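Local coordinates for microcin B17-processing protein McbD (Escherichia coli, PDB 6GRI) that is needed to convert the inactive microcin B17 precursor (McbA) into the active peptide, and belongs to the YcaO cyclodehydratase family, at residues D[208-213]-D[294-299]; D[42-47]-D[262-267]; D[113-118]-D[334-339]. The protein carries 1 engineered substitution. All coordinates share one frame; numbering follows the deposited sequence.

Contact 1 of 3, residues D[208-213]-D[294-299]; sequences EGDIRI and NKYESF
Phe-299, in the first turn of helix 296-303, drives the far end of its ring against strand 210-215 at Asp-210, Ile-211 and Arg-212. The leading atom, CZ of Phe-299, stops 3.6 Å from the backbone O of Asp-210, while the carbonyl carbon of Ile-211 lies at the ring edge, near its plane. CE1 of Phe-299 is about equally close, at 4.1 Å, to the O of Asp-210 and the N of Arg-212. Beside this backbone contact the ring meets the aliphatic carbons of two polar side chains. CB of Asp-210 approaches CE2 of Phe-299 at 4.0 Å, and CG of Arg-212 approaches CZ of Phe-299 obliquely at 3.9 Å. The guanidinium plane stands nearly perpendicular to the ring (89°), and its polar end turns elsewhere, to a salt bridge between Arg-212 NE and Glu-186. With CG of Phe-299 opposite the backbone N (chi1 -175°), the ring reaches out from the helix to the strand. Alternation along the strand sorts the residues into layers: Asp-210 and Arg-212 face helix 296-303, whereas Ile-211 points the other way and packs on Leu-202 and Leu-205 of helix 196-208, so this strand of the mixed sheet lies between two helices in a layered alpha/beta arrangement. Nearer solvent, Tyr-296 OH and Asp-210 OD2 are 3.7 Å apart, a loose approach with carboxylate and ring planes inclined by 55°. Farther out, backbone bonds from Asp-210 to Gly-231 and from Arg-212 to Leu-229 fix the strand against strand 224-231, whose Leu-229 also touches Phe-299.

Contact 2 of 3, residues D[42-47]-D[262-267]; sequences SAAGET and LWQSYI
Gln-264 leaves its helix with CG opposite the backbone N (chi1 -170°) and continues extended, which carries its amide across to Ser-42, Ala-43 and Ala-44 of the strand. Trp-263, one residue earlier, has the same first torsion (chi1 180°) and sends its indole to Ala-44. The two side chains meet the strand differently. The amide lies alongside the backbone: OE1 of Gln-264 comes within 2.7 Å of OG of Ser-42, and NE2 of Gln-264 lies 3.7 Å from the N of Ala-44. A water links the latter pair, accepting from the backbone N of Ala-44 at 3.3 Å and, weakly, from NE2 of Gln-264 at 2.7 Å. The indole brings apolar surface instead, with CB of Ala-44 in the ring plane at its edge, 3.7 Å from CZ3 of Trp-263. CG2 of Ile-267, one turn further along the helix, lies over one face of the indole, toward its periphery. Ala-44 thus sits between a hydrated amide and an aromatic edge. Strand 42-45 and helix 262-267 run at 127° to each other with axes 8.6 Å apart, and Ala-44 points its CB toward the helix, its CA nearest that of Gln-264. Strand 41-45 is an outermost strand, within this chain, of an antiparallel four-stranded sheet; Ala-43 and Gly-45 bond through their backbones to Ser-30 and Thr-28 of strand 28-33. Phe-29 of that strand touches both Ser-42 and Gln-264, Trp-263 also packs on Ile-201 of helix 196-208, and Glu-46 N-caps helix 47-66, which follows the strand.

Contact 3 of 3, residues D[113-118]-D[334-339]; sequences AFNLFS and ISDNIF
Leu-116, Phe-117 and Ile-338 form the tightly packed side of this contact. CD1 of Ile-338 meets the edge of the Phe-117 ring, 3.6 Å from CZ of Phe-117, while CB of Leu-116 lies over the centre of one face. Leu-116 and Ile-338 run side by side, with Leu-331 of helix 327-334 touching both Phe-117 and Ile-338. A backbone hydrogen bond joins Leu-116 N to Ile-338 O at 2.9 Å. With CG of Asn-115 opposite the backbone N (chi1 -176°), its buried amide swings toward Asp-336: ND2 donates to the O of Asp-336 at 3.0 Å, with the acceptor close to the amide plane, while OD1 accepts from the N of Ser-118, only slightly tilted from the carbonyl plane, and from the N of Phe-117, which sits above it. Three bonds therefore fix its rotation. The looser side is at Asp-336, whose exposed carboxylate has OD1 4.2 Å from ND2 of Asn-115 and whose OD2 is held weakly by Gln-332. Asn-115 pairs with Phe-339 as an antiparallel non-hydrogen-bonded pair where strands 108-115 and 339-347 meet; just beyond, the chain turns away in an Asx turn built on Asn-115.

Contacts 1 and 2 are neighbours, with centres about 18 Å apart, and they touch where CG of Glu-208 packs on OH of Tyr-266 at 3.9 Å. Phe-66 of an McbC subunit packs on Glu-208 and stacks with Tyr-266, so this junction lies at a subunit interface. Contact 3 lies across the centre of the chain, with its centre about 38 Å from that of contact 1 and about 33 Å from that of contact 2. Its Leu-116 and Phe-114 touch an McbB subunit, as does the start of helix 47-66 beside contact 2. In sequence, contact 1 is nested within the loop closed by contact 3, whereas the segments of contact 2 alternate with those of both others.

Contact 1 of 3, residues D[208-213]-D[294-299]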
# COMPACT_ATOMS: atom_id res chain seq x y z
N GLU D 208 6.33 38.29 22.57
CA GLU D 208 5.28 38.10 23.58
C GLU D 208 5.53 38.89 24.86
O GLU D 208 4.59 39.27 25.55
CB GLU D 208 5.15 36.62 23.94
CG GLU D 208 3.79 36.21 24.50
CD GLU D 208 2.71 36.02 23.43
OE1 GLU D 208 3.02 35.90 22.22
OE2 GLU D 208 1.52 35.96 23.82
N GLY D 209 6.81 39.10 25.18
CA GLY D 209 7.22 39.75 26.42
C GLY D 209 8.64 40.26 26.37
O GLY D 209 9.09 40.77 25.34
N ASP D 210 9.36 40.12 27.48
CA ASP D 210 10.77 40.50 27.54
C ASP D 210 11.58 39.30 27.99
O ASP D 210 11.09 38.48 28.76
CB ASP D 210 10.97 41.64 28.55
CG ASP D 210 10.09 42.85 28.27
OD1 ASP D 210 10.19 43.42 27.15
OD2 ASP D 210 9.31 43.25 29.16
N ILE D 211 12.82 39.20 27.51
CA ILE D 211 13.77 38.26 28.09
C ILE D 211 14.99 38.95 28.69
O ILE D 211 15.35 40.06 28.32
CB ILE D 211 14.22 37.18 27.08
CG1 ILE D 211 15.02 37.78 25.91
CG2 ILE D 211 13.02 36.42 26.54
CD1 ILE D 211 16.12 36.88 25.42
N ARG D 212 15.61 38.28 29.66
CA ARG D 212 16.97 38.59 30.07
C ARG D 212 17.71 37.28 30.04
O ARG D 212 17.10 36.22 30.15
CB ARG D 212 17.04 39.21 31.47
CG ARG D 212 16.24 40.48 31.67
CD ARG D 212 16.84 41.67 30.97
NE ARG D 212 18.07 42.12 31.63
CZ ARG D 212 18.13 42.82 32.77
NH1 ARG D 212 17.03 43.15 33.46
NH2 ARG D 212 19.32 43.18 33.26
N ILE D 213 19.03 37.35 29.87
CA ILE D 213 19.87 36.17 29.86
C ILE D 213 21.07 36.45 30.74
O ILE D 213 21.87 37.33 30.41
CB ILE D 213 20.34 35.83 28.43
CG1 ILE D 213 19.13 35.45 27.54
CG2 ILE D 213 21.36 34.68 28.46
CD1 ILE D 213 19.39 35.52 26.05
N ASN D 294 3.84 31.60 38.22
CA ASN D 294 3.50 32.13 36.90
C ASN D 294 2.86 33.53 36.99
O ASN D 294 1.64 33.68 36.87
CB ASN D 294 2.57 31.15 36.17
CG ASN D 294 2.28 31.57 34.75
OD1 ASN D 294 2.93 32.45 34.21
ND2 ASN D 294 1.29 30.93 34.13
N LYS D 295 3.71 34.53 37.21
CA LYS D 295 3.31 35.94 37.27
C LYS D 295 4.52 36.86 37.04
O LYS D 295 5.67 36.50 37.34
CB LYS D 295 2.62 36.25 38.60
CG LYS D 295 3.35 35.76 39.84
CD LYS D 295 2.71 36.31 41.10
CE LYS D 295 3.50 35.91 42.34
NZ LYS D 295 3.14 36.72 43.55
N TYR D 296 4.26 38.05 36.51
CA TYR D 296 5.33 38.97 36.08
C TYR D 296 6.23 39.42 37.25
O TYR D 296 7.39 39.77 37.04
CB TYR D 296 4.72 40.16 35.32
CG TYR D 296 5.73 41.04 34.62
CD1 TYR D 296 6.51 40.56 33.56
CD2 TYR D 296 5.91 42.38 35.00
CE1 TYR D 296 7.43 41.37 32.92
CE2 TYR D 296 6.83 43.20 34.36
CZ TYR D 296 7.59 42.69 33.33
OH TYR D 296 8.50 43.51 32.71
N GLU D 297 5.68 39.39 38.47
CA GLU D 297 6.44 39.59 39.71
C GLU D 297 7.72 38.75 39.73
O GLU D 297 8.81 39.27 39.97
CB GLU D 297 5.58 39.27 40.94
CG GLU D 297 6.19 39.68 42.29
CD GLU D 297 5.21 39.64 43.47
OE1 GLU D 297 4.00 39.89 43.28
OE2 GLU D 297 5.65 39.38 44.61
N SER D 298 7.58 37.46 39.44
CA SER D 298 8.72 36.54 39.45
C SER D 298 9.88 37.00 38.56
O SER D 298 11.03 37.01 38.99
CB SER D 298 8.26 35.13 39.05
OG SER D 298 7.34 34.65 40.01
N PHE D 299 9.56 37.42 37.34
CA PHE D 299 10.54 37.96 36.40
C PHE D 299 11.20 39.22 36.95
O PHE D 299 12.43 39.33 36.98
CB PHE D 299 9.86 38.30 35.09
CG PHE D 299 10.79 38.76 34.00
CD1 PHE D 299 11.82 37.94 33.55
CD2 PHE D 299 10.60 39.99 33.38
CE1 PHE D 299 12.65 38.35 32.52
CE2 PHE D 299 11.43 40.41 32.35
CZ PHE D 299 12.46 39.59 31.92

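Contact 2 of 3, residues D[42-47]-D[262-267]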
# COMPACT_ATOMS: atom_id res chain seq x y z
N SER D 42 9.42 14.18 29.45
CA SER D 42 9.46 14.80 28.14
C SER D 42 10.85 15.33 27.83
O SER D 42 11.72 15.35 28.68
CB SER D 42 8.46 15.96 28.08
OG SER D 42 9.08 17.18 28.47
N ALA D 43 11.03 15.77 26.58
CA ALA D 43 12.29 16.40 26.14
C ALA D 43 12.06 17.13 24.83
O ALA D 43 11.19 16.73 24.04
CB ALA D 43 13.39 15.36 25.99
N ALA D 44 12.85 18.17 24.60
CA ALA D 44 12.73 19.02 23.41
C ALA D 44 14.08 19.28 22.73
O ALA D 44 15.12 19.33 23.38
CB ALA D 44 12.06 20.33 23.78
N GLY D 45 14.03 19.47 21.41
CA GLY D 45 15.19 19.87 20.62
C GLY D 45 15.18 19.23 19.25
O GLY D 45 14.13 19.12 18.63
N GLU D 46 16.36 18.82 18.78
CA GLU D 46 16.48 18.02 17.55
C GLU D 46 15.72 16.71 17.75
O GLU D 46 15.70 16.16 18.84
CB GLU D 46 17.96 17.77 17.20
CG GLU D 46 18.20 17.02 15.88
CD GLU D 46 18.13 15.49 15.98
OE1 GLU D 46 18.38 14.93 17.08
OE2 GLU D 46 17.82 14.84 14.96
N THR D 47 15.12 16.21 16.67
CA THR D 47 14.16 15.09 16.75
C THR D 47 14.65 13.85 17.52
O THR D 47 14.00 13.42 18.47
CB THR D 47 13.63 14.73 15.33
OG1 THR D 47 12.73 15.75 14.90
CG2 THR D 47 12.87 13.42 15.31
N LEU D 262 13.73 26.40 28.52
CA LEU D 262 12.73 27.43 28.78
C LEU D 262 11.48 27.17 27.99
O LEU D 262 10.38 27.13 28.54
CB LEU D 262 13.29 28.81 28.44
CG LEU D 262 12.46 30.04 28.83
CD1 LEU D 262 13.38 31.24 28.95
CD2 LEU D 262 11.31 30.33 27.86
N TRP D 263 11.65 27.02 26.68
CA TRP D 263 10.54 26.72 25.78
C TRP D 263 9.77 25.49 26.23
O TRP D 263 8.53 25.48 26.16
CB TRP D 263 11.04 26.50 24.36
CG TRP D 263 9.93 26.20 23.43
CD1 TRP D 263 8.99 27.07 22.96
CD2 TRP D 263 9.61 24.92 22.87
NE1 TRP D 263 8.12 26.41 22.13
CE2 TRP D 263 8.48 25.09 22.06
CE3 TRP D 263 10.19 23.65 22.98
CZ2 TRP D 263 7.91 24.04 21.35
CZ3 TRP D 263 9.62 22.60 22.28
CH2 TRP D 263 8.49 22.80 21.47
N GLN D 264 10.50 24.47 26.69
CA GLN D 264 9.88 23.26 27.21
C GLN D 264 8.98 23.51 28.45
O GLN D 264 7.94 22.89 28.57
CB GLN D 264 10.95 22.20 27.51
CG GLN D 264 10.39 20.82 27.84
CD GLN D 264 11.47 19.81 28.22
OE1 GLN D 264 11.19 18.85 28.93
NE2 GLN D 264 12.70 20.03 27.74
N SER D 265 9.38 24.40 29.35
CA SER D 265 8.55 24.73 30.52
C SER D 265 7.41 25.63 30.08
O SER D 265 6.27 25.47 30.54
CB SER D 265 9.35 25.42 31.63
OG SER D 265 10.23 24.51 32.26
N TYR D 266 7.74 26.59 29.23
CA TYR D 266 6.74 27.49 28.65
C TYR D 266 5.64 26.67 27.95
O TYR D 266 4.45 26.91 28.19
CB TYR D 266 7.41 28.46 27.68
CG TYR D 266 6.50 29.51 27.07
CD1 TYR D 266 5.58 29.19 26.06
CD2 TYR D 266 6.58 30.85 27.47
CE1 TYR D 266 4.77 30.15 25.49
CE2 TYR D 266 5.77 31.81 26.90
CZ TYR D 266 4.86 31.46 25.92
OH TYR D 266 4.07 32.41 25.34
N ILE D 267 6.03 25.68 27.13
CA ILE D 267 5.05 24.94 26.32
C ILE D 267 4.21 23.95 27.13
O ILE D 267 2.99 23.86 26.90
CB ILE D 267 5.68 24.28 25.06
CG1 ILE D 267 4.59 23.90 24.04
CG2 ILE D 267 6.50 23.04 25.40
CD1 ILE D 267 3.74 25.07 23.59
O HOH W 1 15.10 19.40 26.61

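Contact 3 of 3, residues D[113-118]-D[334-339]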
# COMPACT_ATOMS: atom_id res chain seq x y z
N ALA D 113 28.85 4.00 46.14
CA ALA D 113 29.32 5.26 45.62
C ALA D 113 30.84 5.25 45.51
O ALA D 113 31.51 4.45 46.16
CB ALA D 113 28.87 6.40 46.52
N PHE D 114 31.38 6.11 44.66
CA PHE D 114 32.83 6.30 44.60
C PHE D 114 33.14 7.78 44.61
O PHE D 114 32.32 8.60 44.19
CB PHE D 114 33.46 5.57 43.40
CG PHE D 114 33.04 6.08 42.04
CD1 PHE D 114 33.75 7.08 41.39
CD2 PHE D 114 31.95 5.51 41.38
CE1 PHE D 114 33.38 7.52 40.13
CE2 PHE D 114 31.57 5.95 40.12
CZ PHE D 114 32.29 6.95 39.49
N ASN D 115 34.33 8.11 45.12
CA ASN D 115 34.78 9.50 45.23
C ASN D 115 35.13 10.02 43.85
O ASN D 115 35.91 9.41 43.11
CB ASN D 115 36.00 9.60 46.17
CG ASN D 115 36.45 11.04 46.37
OD1 ASN D 115 37.23 11.58 45.58
ND2 ASN D 115 35.96 11.66 47.43
N LEU D 116 34.55 11.17 43.51
CA LEU D 116 34.71 11.78 42.18
C LEU D 116 36.18 11.96 41.82
O LEU D 116 36.54 11.80 40.67
CB LEU D 116 34.00 13.15 42.14
CG LEU D 116 33.91 13.91 40.82
CD1 LEU D 116 33.03 13.18 39.82
CD2 LEU D 116 33.38 15.33 41.05
N PHE D 117 37.02 12.25 42.82
CA PHE D 117 38.41 12.62 42.56
C PHE D 117 39.39 11.44 42.67
O PHE D 117 40.19 11.22 41.77
CB PHE D 117 38.81 13.77 43.50
CG PHE D 117 37.84 14.92 43.46
CD1 PHE D 117 37.64 15.63 42.28
CD2 PHE D 117 37.10 15.28 44.58
CE1 PHE D 117 36.73 16.68 42.22
CE2 PHE D 117 36.19 16.34 44.53
CZ PHE D 117 36.01 17.04 43.35
N SER D 118 39.30 10.68 43.76
CA SER D 118 40.26 9.62 44.05
C SER D 118 39.86 8.26 43.51
O SER D 118 40.67 7.33 43.53
CB SER D 118 40.46 9.50 45.56
OG SER D 118 39.36 8.84 46.16
N ILE D 334 37.42 23.33 46.35
CA ILE D 334 36.30 23.65 47.25
C ILE D 334 36.02 22.51 48.24
O ILE D 334 35.76 22.78 49.41
CB ILE D 334 35.01 24.00 46.44
CG1 ILE D 334 35.19 25.36 45.75
CG2 ILE D 334 33.76 24.05 47.33
CD1 ILE D 334 34.33 25.54 44.52
N SER D 335 36.03 21.26 47.77
CA SER D 335 35.76 20.10 48.64
C SER D 335 36.18 18.77 48.04
O SER D 335 35.92 18.49 46.88
CB SER D 335 34.28 20.00 48.99
OG SER D 335 34.00 18.74 49.58
N ASP D 336 36.79 17.95 48.88
CA ASP D 336 37.23 16.59 48.55
C ASP D 336 36.04 15.62 48.56
O ASP D 336 36.03 14.63 47.82
CB ASP D 336 38.30 16.13 49.58
CG ASP D 336 39.41 15.32 48.95
OD1 ASP D 336 39.17 14.14 48.61
OD2 ASP D 336 40.54 15.86 48.83
N ASN D 337 35.03 15.93 49.39
CA ASN D 337 33.89 15.04 49.64
C ASN D 337 32.77 15.24 48.59
O ASN D 337 31.73 15.84 48.89
CB ASN D 337 33.32 15.28 51.05
CG ASN D 337 34.37 15.12 52.15
OD1 ASN D 337 35.05 14.10 52.24
ND2 ASN D 337 34.47 16.12 53.02
N ILE D 338 33.01 14.75 47.37
CA ILE D 338 32.00 14.74 46.29
C ILE D 338 31.94 13.31 45.75
O ILE D 338 32.94 12.81 45.21
CB ILE D 338 32.33 15.71 45.13
CG1 ILE D 338 32.66 17.10 45.67
CG2 ILE D 338 31.15 15.83 44.18
CD1 ILE D 338 32.85 18.15 44.59
N PHE D 339 30.78 12.68 45.89
CA PHE D 339 30.61 11.25 45.64
C PHE D 339 29.69 11.01 44.46
O PHE D 339 28.74 11.77 44.22
CB PHE D 339 30.10 10.57 46.91
CG PHE D 339 30.82 11.02 48.13
CD1 PHE D 339 32.01 10.41 48.51
CD2 PHE D 339 30.37 12.12 48.85
CE1 PHE D 339 32.71 10.87 49.62
CE2 PHE D 339 31.07 12.58 49.95
CZ PHE D 339 32.23 11.95 50.34